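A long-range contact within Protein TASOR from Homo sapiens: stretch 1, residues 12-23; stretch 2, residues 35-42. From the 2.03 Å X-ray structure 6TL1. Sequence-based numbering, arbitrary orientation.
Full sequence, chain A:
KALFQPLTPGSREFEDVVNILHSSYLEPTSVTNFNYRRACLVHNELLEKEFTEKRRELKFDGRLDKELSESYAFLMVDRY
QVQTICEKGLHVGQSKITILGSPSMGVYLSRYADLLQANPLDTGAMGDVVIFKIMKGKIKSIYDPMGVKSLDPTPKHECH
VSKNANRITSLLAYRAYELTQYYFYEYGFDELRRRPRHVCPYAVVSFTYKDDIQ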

# COMPACT_ATOMS: atom_id res chain seq x y z
N ARG A 12 -17.40 8.41 -14.25
CA ARG A 12 -16.65 9.27 -13.32
C ARG A 12 -15.95 8.45 -12.25
O ARG A 12 -14.77 8.70 -11.93
CB ARG A 12 -17.58 10.31 -12.70
CG ARG A 12 -16.89 11.16 -11.63
CD ARG A 12 -17.84 12.17 -10.99
NE ARG A 12 -18.15 13.29 -11.87
CZ ARG A 12 -17.42 14.39 -11.97
NH1 ARG A 12 -16.31 14.53 -11.25
NH2 ARG A 12 -17.79 15.37 -12.80
N GLU A 13 -16.65 7.50 -11.63
CA GLU A 13 -16.05 6.73 -10.54
C GLU A 13 -14.91 5.86 -11.04
O GLU A 13 -13.89 5.71 -10.36
CB GLU A 13 -17.11 5.86 -9.86
CG GLU A 13 -18.29 6.63 -9.30
CD GLU A 13 -19.00 5.88 -8.18
OE1 GLU A 13 -19.52 4.78 -8.43
OE2 GLU A 13 -19.02 6.40 -7.04
N PHE A 14 -15.07 5.27 -12.21
CA PHE A 14 -14.03 4.45 -12.81
C PHE A 14 -12.78 5.27 -13.08
O PHE A 14 -11.66 4.84 -12.77
CB PHE A 14 -14.56 3.82 -14.10
CG PHE A 14 -13.62 2.83 -14.75
CD1 PHE A 14 -12.63 3.27 -15.62
CD2 PHE A 14 -13.74 1.47 -14.51
CE1 PHE A 14 -11.78 2.37 -16.23
CE2 PHE A 14 -12.89 0.57 -15.12
CZ PHE A 14 -11.91 1.02 -15.98
N GLU A 15 -12.95 6.48 -13.63
CA GLU A 15 -11.78 7.28 -13.99
C GLU A 15 -11.13 7.92 -12.78
O GLU A 15 -9.93 8.19 -12.82
CB GLU A 15 -12.19 8.38 -14.98
CG GLU A 15 -12.75 7.87 -16.31
CD GLU A 15 -11.81 6.94 -17.05
OE1 GLU A 15 -10.58 7.14 -16.97
OE2 GLU A 15 -12.30 5.99 -17.70
N ASP A 16 -11.88 8.11 -11.69
CA ASP A 16 -11.29 8.51 -10.41
C ASP A 16 -10.33 7.44 -9.89
O ASP A 16 -9.25 7.76 -9.37
CB ASP A 16 -12.38 8.80 -9.37
CG ASP A 16 -13.02 10.17 -9.54
OD1 ASP A 16 -12.50 11.00 -10.33
OD2 ASP A 16 -14.05 10.43 -8.88
N VAL A 17 -10.73 6.17 -9.93
CA VAL A 17 -9.87 5.10 -9.46
C VAL A 17 -8.63 5.00 -10.33
O VAL A 17 -7.51 4.87 -9.84
CB VAL A 17 -10.63 3.77 -9.42
CG1 VAL A 17 -9.69 2.64 -8.97
CG2 VAL A 17 -11.83 3.88 -8.50
N VAL A 18 -8.82 5.04 -11.65
CA VAL A 18 -7.70 5.04 -12.57
C VAL A 18 -6.82 6.26 -12.34
O VAL A 18 -5.59 6.16 -12.42
CB VAL A 18 -8.19 4.94 -14.03
CG1 VAL A 18 -7.09 5.28 -15.00
CG2 VAL A 18 -8.70 3.53 -14.32
N ASN A 19 -7.42 7.40 -11.96
CA ASN A 19 -6.61 8.60 -11.75
C ASN A 19 -5.70 8.45 -10.54
O ASN A 19 -4.62 9.05 -10.52
CB ASN A 19 -7.46 9.85 -11.57
CG ASN A 19 -8.07 10.34 -12.87
OD1 ASN A 19 -7.67 9.91 -13.92
ND2 ASN A 19 -9.02 11.28 -12.78
N ILE A 20 -6.13 7.70 -9.53
CA ILE A 20 -5.24 7.41 -8.40
C ILE A 20 -4.01 6.65 -8.88
O ILE A 20 -2.88 6.99 -8.53
CB ILE A 20 -6.00 6.62 -7.32
CG1 ILE A 20 -7.17 7.45 -6.75
CG2 ILE A 20 -5.05 6.19 -6.19
CD1 ILE A 20 -8.13 6.60 -5.98
N LEU A 21 -4.22 5.67 -9.75
CA LEU A 21 -3.08 4.92 -10.29
C LEU A 21 -2.20 5.80 -11.17
O LEU A 21 -0.97 5.84 -10.99
CB LEU A 21 -3.58 3.71 -11.07
CG LEU A 21 -4.35 2.68 -10.24
CD1 LEU A 21 -5.25 1.86 -11.13
CD2 LEU A 21 -3.41 1.77 -9.47
N HIS A 22 -2.80 6.53 -12.12
CA HIS A 22 -2.02 7.35 -13.06
C HIS A 22 -1.21 8.42 -12.34
O HIS A 22 -0.15 8.82 -12.82
CB HIS A 22 -2.94 8.01 -14.09
CG HIS A 22 -3.43 7.08 -15.15
ND1 HIS A 22 -4.38 7.45 -16.07
CD2 HIS A 22 -3.09 5.80 -15.43
CE1 HIS A 22 -4.61 6.43 -16.89
NE2 HIS A 22 -3.84 5.42 -16.52
N SER A 23 -1.72 8.94 -11.24
CA SER A 23 -0.99 9.97 -10.53
C SER A 23 0.06 9.41 -9.57
O SER A 23 0.76 10.18 -8.91
CB SER A 23 -1.98 10.87 -9.78
OG SER A 23 -2.58 10.14 -8.74
N ASN A 35 -3.17 -1.10 -19.07
CA ASN A 35 -4.56 -0.93 -19.44
C ASN A 35 -5.39 -1.49 -18.29
O ASN A 35 -5.36 -2.69 -18.00
CB ASN A 35 -4.85 -1.62 -20.78
CG ASN A 35 -6.32 -1.56 -21.16
OD1 ASN A 35 -7.09 -0.76 -20.63
ND2 ASN A 35 -6.70 -2.36 -22.14
N TYR A 36 -6.10 -0.60 -17.61
CA TYR A 36 -6.95 -0.99 -16.49
C TYR A 36 -8.32 -1.28 -17.07
O TYR A 36 -9.04 -0.37 -17.48
CB TYR A 36 -6.99 0.12 -15.44
CG TYR A 36 -5.62 0.40 -14.89
CD1 TYR A 36 -4.97 -0.51 -14.07
CD2 TYR A 36 -4.97 1.58 -15.22
CE1 TYR A 36 -3.70 -0.24 -13.58
CE2 TYR A 36 -3.71 1.86 -14.73
CZ TYR A 36 -3.08 0.94 -13.91
OH TYR A 36 -1.83 1.22 -13.43
N ARG A 37 -8.69 -2.56 -17.11
CA ARG A 37 -9.86 -2.97 -17.86
C ARG A 37 -11.06 -3.22 -16.98
O ARG A 37 -12.18 -3.27 -17.51
CB ARG A 37 -9.55 -4.23 -18.67
CG ARG A 37 -8.26 -4.11 -19.49
CD ARG A 37 -8.34 -4.98 -20.72
NE ARG A 37 -7.06 -5.11 -21.40
CZ ARG A 37 -6.91 -5.74 -22.56
NH1 ARG A 37 -7.96 -6.30 -23.13
NH2 ARG A 37 -5.71 -5.83 -23.12
N ARG A 38 -10.88 -3.39 -15.68
CA ARG A 38 -12.02 -3.44 -14.78
C ARG A 38 -11.59 -2.91 -13.42
O ARG A 38 -10.40 -2.89 -13.09
CB ARG A 38 -12.62 -4.84 -14.66
CG ARG A 38 -11.71 -5.93 -14.18
CD ARG A 38 -12.47 -7.24 -14.14
NE ARG A 38 -11.72 -8.30 -13.47
CZ ARG A 38 -12.26 -9.43 -13.03
NH1 ARG A 38 -13.55 -9.65 -13.18
NH2 ARG A 38 -11.50 -10.34 -12.43
N ALA A 39 -12.57 -2.44 -12.66
CA ALA A 39 -12.30 -1.75 -11.41
C ALA A 39 -13.53 -1.86 -10.51
O ALA A 39 -14.66 -1.78 -10.99
CB ALA A 39 -11.93 -0.29 -11.65
N CYS A 40 -13.28 -2.06 -9.21
CA CYS A 40 -14.34 -2.06 -8.21
C CYS A 40 -13.95 -1.17 -7.04
O CYS A 40 -12.78 -1.12 -6.65
CB CYS A 40 -14.58 -3.47 -7.65
SG CYS A 40 -15.04 -4.72 -8.84
N LEU A 41 -14.94 -0.49 -6.46
CA LEU A 41 -14.72 0.11 -5.16
C LEU A 41 -15.00 -0.93 -4.08
O LEU A 41 -15.80 -1.85 -4.27
CB LEU A 41 -15.60 1.35 -4.94
CG LEU A 41 -15.16 2.57 -5.75
CD1 LEU A 41 -16.24 3.63 -5.83
CD2 LEU A 41 -13.88 3.14 -5.15
N VAL A 42 -14.29 -0.82 -2.97
CA VAL A 42 -14.45 -1.76 -1.87
C VAL A 42 -15.24 -1.07 -0.77
O VAL A 42 -14.96 0.08 -0.40
CB VAL A 42 -13.08 -2.25 -1.37
CG1 VAL A 42 -13.27 -3.22 -0.21
CG2 VAL A 42 -12.31 -2.92 -2.50

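The helix of residues 12-22 lies almost square across the strand of residues 35-42: their directions differ by 96°, and the axes come within 8.8 Å of each other. No hydrogen bond joins the two stretches. The contact is made by packing, mostly side chain to side chain, with 477 Å² buried in all, so it is best read as a problem in shape.

The strand sets the first rule by alternation. Tyr36, Ala39 and Leu41 direct their CA-to-CB bonds toward the helix, while Arg37, Arg38 and Cys40 point theirs away. The beat is not strict, since two arginines follow one another between Tyr36 and Ala39; Arg37, with phi/psi of -102/-17, departs from the extended values around it, and the inward pattern resumes two residues later. The result is a large bump, a small residue and a medium bump along one side of the strand.

The small residue is where the helix comes in closest. The CA atoms of Phe14 and Ala39 are 6.6 Å apart, against 7.2 Å for the CA atoms of Val18 and Tyr36. Ala39 offers just a methyl group, and the Phe14 ring uses the room beside it: Phe14 CE2 packs 3.7 Å from Ala39 CB. The CA-to-CB bond of Phe14 points sideways, but its t rotamer carries the ring nearer the strand. There the ring meets backbone as well as side chain. Phe14 CZ lies 3.5 Å from Tyr36 O, with the carbonyl oxygen at the ring edge, near its plane, where the slightly positive ring hydrogens suit an oxygen better than the electron-rich face would.

Tyr36 is the large bump, and it gives up more area to the contact than any other residue, 117 Å². Its m rotamer lays the ring along the later part of the helix, where Val18, Leu21 and His22 receive it. Val18 CG2 packs against the root of the side chain, 4.0 Å from Tyr36 CB. Farther out, Leu21 CD1 sits over one face of the ring, 3.6 Å from the centroid of the Tyr36 ring and only 12° off the normal, a CH-pi contact that sets a methyl group almost centrally on the aromatic surface. His22 borders the ring edge, with His22 NE2 4.0 Å from Tyr36 CE2, near the plane of the ring. The phenol oxygen is not left bare, because Tyr36 OH hydrogen-bonds to a residue adjoining one of the stretches.

At the other end, Leu41 fills the space beside the first turns of the helix. Leu41 CD2 meets Val17 CG2 at 4.0 Å, branch against branch, and Glu13 borders the same leucine, Glu13 OE2 coming 4.1 Å from Leu41 CD1. The latter is mere proximity of a carboxylate to a methyl group, at an exposed margin.

The pattern is one of matched sizes: a small alanine faces the large Phe14 ring where the backbones come nearest, the Tyr36 ring lies against Val18, Leu21 and His22, and Leu41 packs on Val17.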